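Local coordinates for protein iodotyrosine deiodinase (Thermotoga neapolitana, PDB 6TYK) that uses a bound flavin mononucleotide to strip halogen from halotyrosines, turning 3-iodo- and 3,5-diiodo-L-tyrosine into L-tyrosine and iodide, at residues F48-D53 against Y100-F105; S116-V121 against L158-P163. All coordinates share one frame; numbering follows the deposited sequence.

Interaction 1 (F48-D53 against Y100-F105); sequences FLIVED and YLLLVF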
loop_
_atom_site.group_PDB
_atom_site.type_symbol
_atom_site.label_atom_id
_atom_site.label_comp_id
_atom_site.label_asym_id
_atom_site.label_seq_id
_atom_site.Cartn_x
_atom_site.Cartn_y
_atom_site.Cartn_z
ATOM N N PHE A 48 -7.782 12.229 -4.996
ATOM C CA PHE A 48 -7.850 11.699 -6.344
ATOM C C PHE A 48 -8.158 12.786 -7.351
ATOM O O PHE A 48 -9.065 13.603 -7.159
ATOM C CB PHE A 48 -8.895 10.593 -6.426
ATOM C CG PHE A 48 -8.650 9.470 -5.466
ATOM C CD1 PHE A 48 -7.586 8.592 -5.665
ATOM C CD2 PHE A 48 -9.487 9.272 -4.375
ATOM C CE1 PHE A 48 -7.363 7.546 -4.788
ATOM C CE2 PHE A 48 -9.262 8.226 -3.490
ATOM C CZ PHE A 48 -8.204 7.364 -3.702
ATOM N N LEU A 49 -7.383 12.785 -8.426
ATOM C CA LEU A 49 -7.603 13.688 -9.542
ATOM C C LEU A 49 -7.801 12.825 -10.775
ATOM O O LEU A 49 -6.918 12.055 -11.149
ATOM C CB LEU A 49 -6.400 14.611 -9.736
ATOM C CG LEU A 49 -6.501 15.627 -10.870
ATOM C CD1 LEU A 49 -7.610 16.638 -10.609
ATOM C CD2 LEU A 49 -5.172 16.336 -11.073
ATOM N N ILE A 50 -8.981 12.923 -11.372
ATOM C CA ILE A 50 -9.315 12.141 -12.545
ATOM C C ILE A 50 -9.077 12.984 -13.784
ATOM O O ILE A 50 -9.782 13.967 -14.027
ATOM C CB ILE A 50 -10.781 11.681 -12.498
ATOM C CG1 ILE A 50 -11.049 10.913 -11.196
ATOM C CG2 ILE A 50 -11.123 10.856 -13.737
ATOM C CD1 ILE A 50 -12.497 10.582 -10.982
ATOM N N VAL A 51 -8.052 12.620 -14.545
ATOM C CA VAL A 51 -7.731 13.341 -15.769
ATOM C C VAL A 51 -8.330 12.643 -16.986
ATOM O O VAL A 51 -8.067 11.464 -17.236
ATOM C CB VAL A 51 -6.213 13.501 -15.939
ATOM C CG1 VAL A 51 -5.897 14.264 -17.220
ATOM C CG2 VAL A 51 -5.614 14.198 -14.718
ATOM N N GLU A 52 -9.143 13.374 -17.737
ATOM C CA GLU A 52 -9.742 12.817 -18.943
ATOM C C GLU A 52 -9.543 13.694 -20.166
ATOM O O GLU A 52 -9.651 13.211 -21.281
ATOM C CB GLU A 52 -11.237 12.608 -18.746
ATOM C CG GLU A 52 -11.570 11.537 -17.731
ATOM C CD GLU A 52 -13.036 11.532 -17.406
ATOM O OE1 GLU A 52 -13.830 11.021 -18.225
ATOM O OE2 GLU A 52 -13.393 12.064 -16.337
ATOM N N ASP A 53 -9.283 14.979 -19.957
ATOM C CA ASP A 53 -9.181 15.925 -21.062
ATOM C C ASP A 53 -8.047 15.518 -21.995
ATOM O O ASP A 53 -6.926 15.288 -21.545
ATOM C CB ASP A 53 -8.945 17.334 -20.528
ATOM C CG ASP A 53 -8.781 18.347 -21.633
ATOM O OD1 ASP A 53 -9.807 18.809 -22.178
ATOM O OD2 ASP A 53 -7.626 18.687 -21.962
ATOM N N TYR A 100 -8.986 7.230 -18.647
ATOM C CA TYR A 100 -8.771 7.958 -17.407
ATOM C C TYR A 100 -7.311 7.884 -17.020
ATOM O O TYR A 100 -6.714 6.807 -17.088
ATOM C CB TYR A 100 -9.546 7.317 -16.256
ATOM C CG TYR A 100 -11.042 7.253 -16.386
ATOM C CD1 TYR A 100 -11.825 8.377 -16.180
ATOM C CD2 TYR A 100 -11.678 6.050 -16.644
ATOM C CE1 TYR A 100 -13.200 8.311 -16.271
ATOM C CE2 TYR A 100 -13.052 5.972 -16.733
ATOM C CZ TYR A 100 -13.804 7.107 -16.548
ATOM O OH TYR A 100 -15.170 7.031 -16.639
ATOM N N LEU A 101 -6.740 9.010 -16.599
ATOM C CA LEU A 101 -5.519 8.968 -15.811
ATOM C C LEU A 101 -5.898 9.360 -14.396
ATOM O O LEU A 101 -6.276 10.506 -14.132
ATOM C CB LEU A 101 -4.447 9.907 -16.345
ATOM C CG LEU A 101 -4.106 9.753 -17.821
ATOM C CD1 LEU A 101 -3.017 10.743 -18.189
ATOM C CD2 LEU A 101 -3.666 8.328 -18.123
ATOM N N LEU A 102 -5.839 8.392 -13.492
ATOM C CA LEU A 102 -6.171 8.659 -12.103
ATOM C C LEU A 102 -4.890 9.044 -11.391
ATOM O O LEU A 102 -3.989 8.214 -11.209
ATOM C CB LEU A 102 -6.782 7.420 -11.459
ATOM C CG LEU A 102 -7.059 7.554 -9.960
ATOM C CD1 LEU A 102 -8.156 8.585 -9.664
ATOM C CD2 LEU A 102 -7.415 6.202 -9.360
ATOM N N LEU A 103 -4.778 10.320 -11.042
ATOM C CA LEU A 103 -3.626 10.792 -10.298
ATOM C C LEU A 103 -3.929 10.707 -8.820
ATOM O O LEU A 103 -4.914 11.266 -8.339
ATOM C CB LEU A 103 -3.244 12.219 -10.712
ATOM C CG LEU A 103 -2.346 12.322 -11.958
ATOM C CD1 LEU A 103 -2.991 11.676 -13.185
ATOM C CD2 LEU A 103 -2.001 13.772 -12.240
ATOM N N VAL A 104 -3.070 10.000 -8.100
ATOM C CA VAL A 104 -3.279 9.750 -6.683
ATOM C C VAL A 104 -2.264 10.553 -5.887
ATOM O O VAL A 104 -1.047 10.419 -6.088
ATOM C CB VAL A 104 -3.129 8.249 -6.352
ATOM C CG1 VAL A 104 -3.364 8.013 -4.873
ATOM C CG2 VAL A 104 -4.101 7.425 -7.177
ATOM N N PHE A 105 -2.765 11.406 -4.996
ATOM C CA PHE A 105 -1.906 12.258 -4.194
ATOM C C PHE A 105 -1.961 11.870 -2.731
ATOM O O PHE A 105 -2.952 11.302 -2.259
ATOM C CB PHE A 105 -2.357 13.718 -4.294
ATOM C CG PHE A 105 -2.316 14.279 -5.680
ATOM C CD1 PHE A 105 -3.323 14.004 -6.591
ATOM C CD2 PHE A 105 -1.275 15.108 -6.071
ATOM C CE1 PHE A 105 -3.276 14.531 -7.874
ATOM C CE2 PHE A 105 -1.228 15.641 -7.350
ATOM C CZ PHE A 105 -2.231 15.354 -8.247
#

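Interaction 2 (S116-V121 against L158-P163); sequences SVWLAV and LEVILP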
loop_
_atom_site.group_PDB
_atom_site.type_symbol
_atom_site.label_atom_id
_atom_site.label_comp_id
_atom_site.label_asym_id
_atom_site.label_seq_id
_atom_site.Cartn_x
_atom_site.Cartn_y
_atom_site.Cartn_z
ATOM N N SER A 116 0.159 5.103 3.994
ATOM C CA SER A 116 -1.286 4.935 3.982
ATOM C C SER A 116 -1.847 5.000 2.567
ATOM O O SER A 116 -2.716 4.210 2.190
ATOM C CB SER A 116 -1.931 6.006 4.844
ATOM O OG SER A 116 -1.488 5.908 6.190
ATOM N N VAL A 117 -1.337 5.930 1.767
ATOM C CA VAL A 117 -1.832 6.056 0.410
ATOM C C VAL A 117 -1.473 4.825 -0.418
ATOM O O VAL A 117 -2.305 4.311 -1.152
ATOM C CB VAL A 117 -1.365 7.363 -0.252
ATOM C CG1 VAL A 117 -1.683 7.348 -1.734
ATOM C CG2 VAL A 117 -2.021 8.568 0.442
ATOM N N TRP A 118 -0.250 4.321 -0.278
ATOM C CA TRP A 118 0.134 3.131 -1.034
ATOM C C TRP A 118 -0.646 1.897 -0.604
ATOM O O TRP A 118 -1.036 1.079 -1.438
ATOM C CB TRP A 118 1.651 2.932 -1.021
ATOM C CG TRP A 118 2.256 3.848 -2.024
ATOM C CD1 TRP A 118 2.781 5.095 -1.801
ATOM C CD2 TRP A 118 2.322 3.632 -3.441
ATOM N NE1 TRP A 118 3.170 5.661 -3.000
ATOM C CE2 TRP A 118 2.910 4.776 -4.015
ATOM C CE3 TRP A 118 1.935 2.582 -4.276
ATOM C CZ2 TRP A 118 3.135 4.889 -5.384
ATOM C CZ3 TRP A 118 2.157 2.695 -5.625
ATOM C CH2 TRP A 118 2.750 3.839 -6.169
ATOM N N LEU A 119 -0.943 1.799 0.689
ATOM C CA LEU A 119 -1.806 0.733 1.182
ATOM C C LEU A 119 -3.174 0.818 0.486
ATOM O O LEU A 119 -3.694 -0.176 -0.032
ATOM C CB LEU A 119 -1.942 0.882 2.687
ATOM C CG LEU A 119 -2.573 -0.257 3.469
ATOM C CD1 LEU A 119 -2.196 -0.110 4.929
ATOM C CD2 LEU A 119 -4.072 -0.246 3.314
ATOM N N ALA A 120 -3.749 2.021 0.456
ATOM C CA ALA A 120 -5.031 2.250 -0.205
ATOM C C ALA A 120 -4.950 1.942 -1.700
ATOM O O ALA A 120 -5.917 1.463 -2.281
ATOM C CB ALA A 120 -5.489 3.682 0.017
ATOM N N VAL A 121 -3.803 2.207 -2.325
ATOM C CA VAL A 121 -3.627 1.857 -3.730
ATOM C C VAL A 121 -3.754 0.339 -3.943
ATOM O O VAL A 121 -4.314 -0.114 -4.941
ATOM C CB VAL A 121 -2.301 2.400 -4.294
ATOM C CG1 VAL A 121 -2.007 1.774 -5.668
ATOM C CG2 VAL A 121 -2.334 3.912 -4.387
ATOM N N LEU A 158 2.105 14.175 -5.485
ATOM C CA LEU A 158 1.673 13.161 -6.435
ATOM C C LEU A 158 2.441 11.876 -6.173
ATOM O O LEU A 158 3.665 11.877 -6.170
ATOM C CB LEU A 158 1.895 13.638 -7.866
ATOM C CG LEU A 158 1.494 12.686 -8.989
ATOM C CD1 LEU A 158 0.033 12.258 -8.873
ATOM C CD2 LEU A 158 1.756 13.372 -10.330
ATOM N N GLU A 159 1.714 10.789 -5.945
ATOM C CA GLU A 159 2.334 9.505 -5.637
ATOM C C GLU A 159 2.445 8.607 -6.862
ATOM O O GLU A 159 3.433 7.901 -7.044
ATOM C CB GLU A 159 1.535 8.773 -4.561
ATOM C CG GLU A 159 1.615 9.412 -3.187
ATOM C CD GLU A 159 2.987 9.288 -2.558
ATOM O OE1 GLU A 159 3.811 8.486 -3.059
ATOM O OE2 GLU A 159 3.242 9.977 -1.551
ATOM N N VAL A 160 1.413 8.598 -7.690
ATOM C CA VAL A 160 1.374 7.660 -8.795
ATOM C C VAL A 160 0.335 8.116 -9.802
ATOM O O VAL A 160 -0.646 8.764 -9.437
ATOM C CB VAL A 160 1.054 6.222 -8.299
ATOM C CG1 VAL A 160 -0.333 6.139 -7.644
ATOM C CG2 VAL A 160 1.158 5.238 -9.433
ATOM N N ILE A 161 0.594 7.826 -11.073
ATOM C CA ILE A 161 -0.375 8.032 -12.138
ATOM C C ILE A 161 -0.909 6.662 -12.480
ATOM O O ILE A 161 -0.145 5.773 -12.865
ATOM C CB ILE A 161 0.302 8.635 -13.380
ATOM C CG1 ILE A 161 0.864 10.023 -13.053
ATOM C CG2 ILE A 161 -0.670 8.682 -14.568
ATOM C CD1 ILE A 161 1.820 10.531 -14.114
ATOM N N LEU A 162 -2.213 6.479 -12.339
ATOM C CA LEU A 162 -2.831 5.200 -12.663
ATOM C C LEU A 162 -3.711 5.337 -13.892
ATOM O O LEU A 162 -4.863 5.757 -13.790
ATOM C CB LEU A 162 -3.695 4.704 -11.501
ATOM C CG LEU A 162 -2.980 4.326 -10.210
ATOM C CD1 LEU A 162 -3.997 4.236 -9.085
ATOM C CD2 LEU A 162 -2.261 2.999 -10.358
ATOM N N PRO A 163 -3.179 4.988 -15.067
ATOM C CA PRO A 163 -4.057 4.909 -16.235
ATOM C C PRO A 163 -5.088 3.824 -15.977
ATOM O O PRO A 163 -4.730 2.746 -15.492
ATOM C CB PRO A 163 -3.111 4.504 -17.371
ATOM C CG PRO A 163 -1.734 4.850 -16.862
ATOM C CD PRO A 163 -1.790 4.628 -15.387
#

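Interaction 1 (F48-D53 against Y100-F105)
E52 and Y100 both set CG anti to their own carbonyl carbon, beside the backbone N (chi1 -67° in E52), and the two side chains lie side by side, pointing the same way. The carboxylate and ring planes stand 51° apart; E52 CG is 3.5 Å from Y100 CD1, and E52 OE1 is 3.4 Å from Y100 CE1. I50 CG2 lies 3.6 Å from Y100 CD1, on the other side of the ring. Y100 OH hydrogen-bonds to P22 O. An alanine at E52 would probably bare the side of the Y100 ring that the glutamate chain covers, leaving I50 and the P22 bond to hold it.

The strands are antiparallel: L49 pairs with L103 and V51 with L101, each through two backbone hydrogen bonds, the straightest from L101 N to V51 O (2.9 Å, 175°). V51, L49, L101 and L103 fill one face, where F105 also brings CE1 to 3.6 Å from L49 CB. On the opposite face F48 packs against L102 and turns its ring edge to V104 CG2 at 4.0 Å. Main-chain polarity is thus spent within the sheet, so F48, I50 and L102 can bury against helix 24-35, and V51 and L101 against helix 54-74.

Interaction 2 (S116-V121 against L158-P163)
W118 reaches from its helix to E159 and V160 on the strand. Its CG lies anti to the carbonyl carbon, beside the backbone N (chi1 -80°), and chi2 then turns the indole plane so that the pyrrole N-H meets the glutamate and the benzo ring the valine. NE1 donates to E159 OE1 at 2.9 Å with an angle of 161° at the hydrogen. The oxygen sits at the indole edge, near the ring plane, whereas the N-H meets the carboxylate from above its plane; the two flat groups are almost perpendicular, at 87°.

In E159 the bend at chi2 swings CD back, which brings the carboxylate near the indole nitrogen. E159 CG also lies 4.2 Å from V117 CG1. A buried carboxylate needs several partners: OE2 forms a salt bridge with R114 NE and a hydrogen bond with S106 OG, so the acid is likely to stay ionised. Tryptophan suits the helix position because it joins one N-H donor to a broad apolar surface. At its far end W118 CH2 comes to 3.6 Å from V160 CB. V160 holds CG1 between its backbone N and carbonyl carbon and CG2 anti to the N, beside W118 CH2. V121 CG2 adds a looser touch on V160 CG1, at 4.4 Å.

E159 and V160 both face V104, forming a classic beta bulge that directs these consecutive side chains toward the helix. W118 itself lines the flavin pocket. Helix 113-130 thus lies against the sheet, V117 packing on V104 and S106 of strand 100-107 and on W46 of strand 46-51, while L119 and V121 meet V121 and L119 of the second subunit.

The centres of the two interactions lie 11 Å apart, and they come in series along the chain: interaction 1 closes before interaction 2 opens. Strand 100-107 is followed directly by helix 113-130, and the chain later returns as strand 156-165 beside strand 100-107 in the same antiparallel sheet. Strand 100-107 thus lies between 46-51 and 156-165, pairing with one on each side; L102 O and V104 O probably accept hydrogen bonds from L162 N and E159 N. Interaction 1 builds the sheet, which runs on into the second subunit at L49 and I50, and interaction 2 lays a flavin-lining helix on it, within one nitroreductase-family domain of the homodimer.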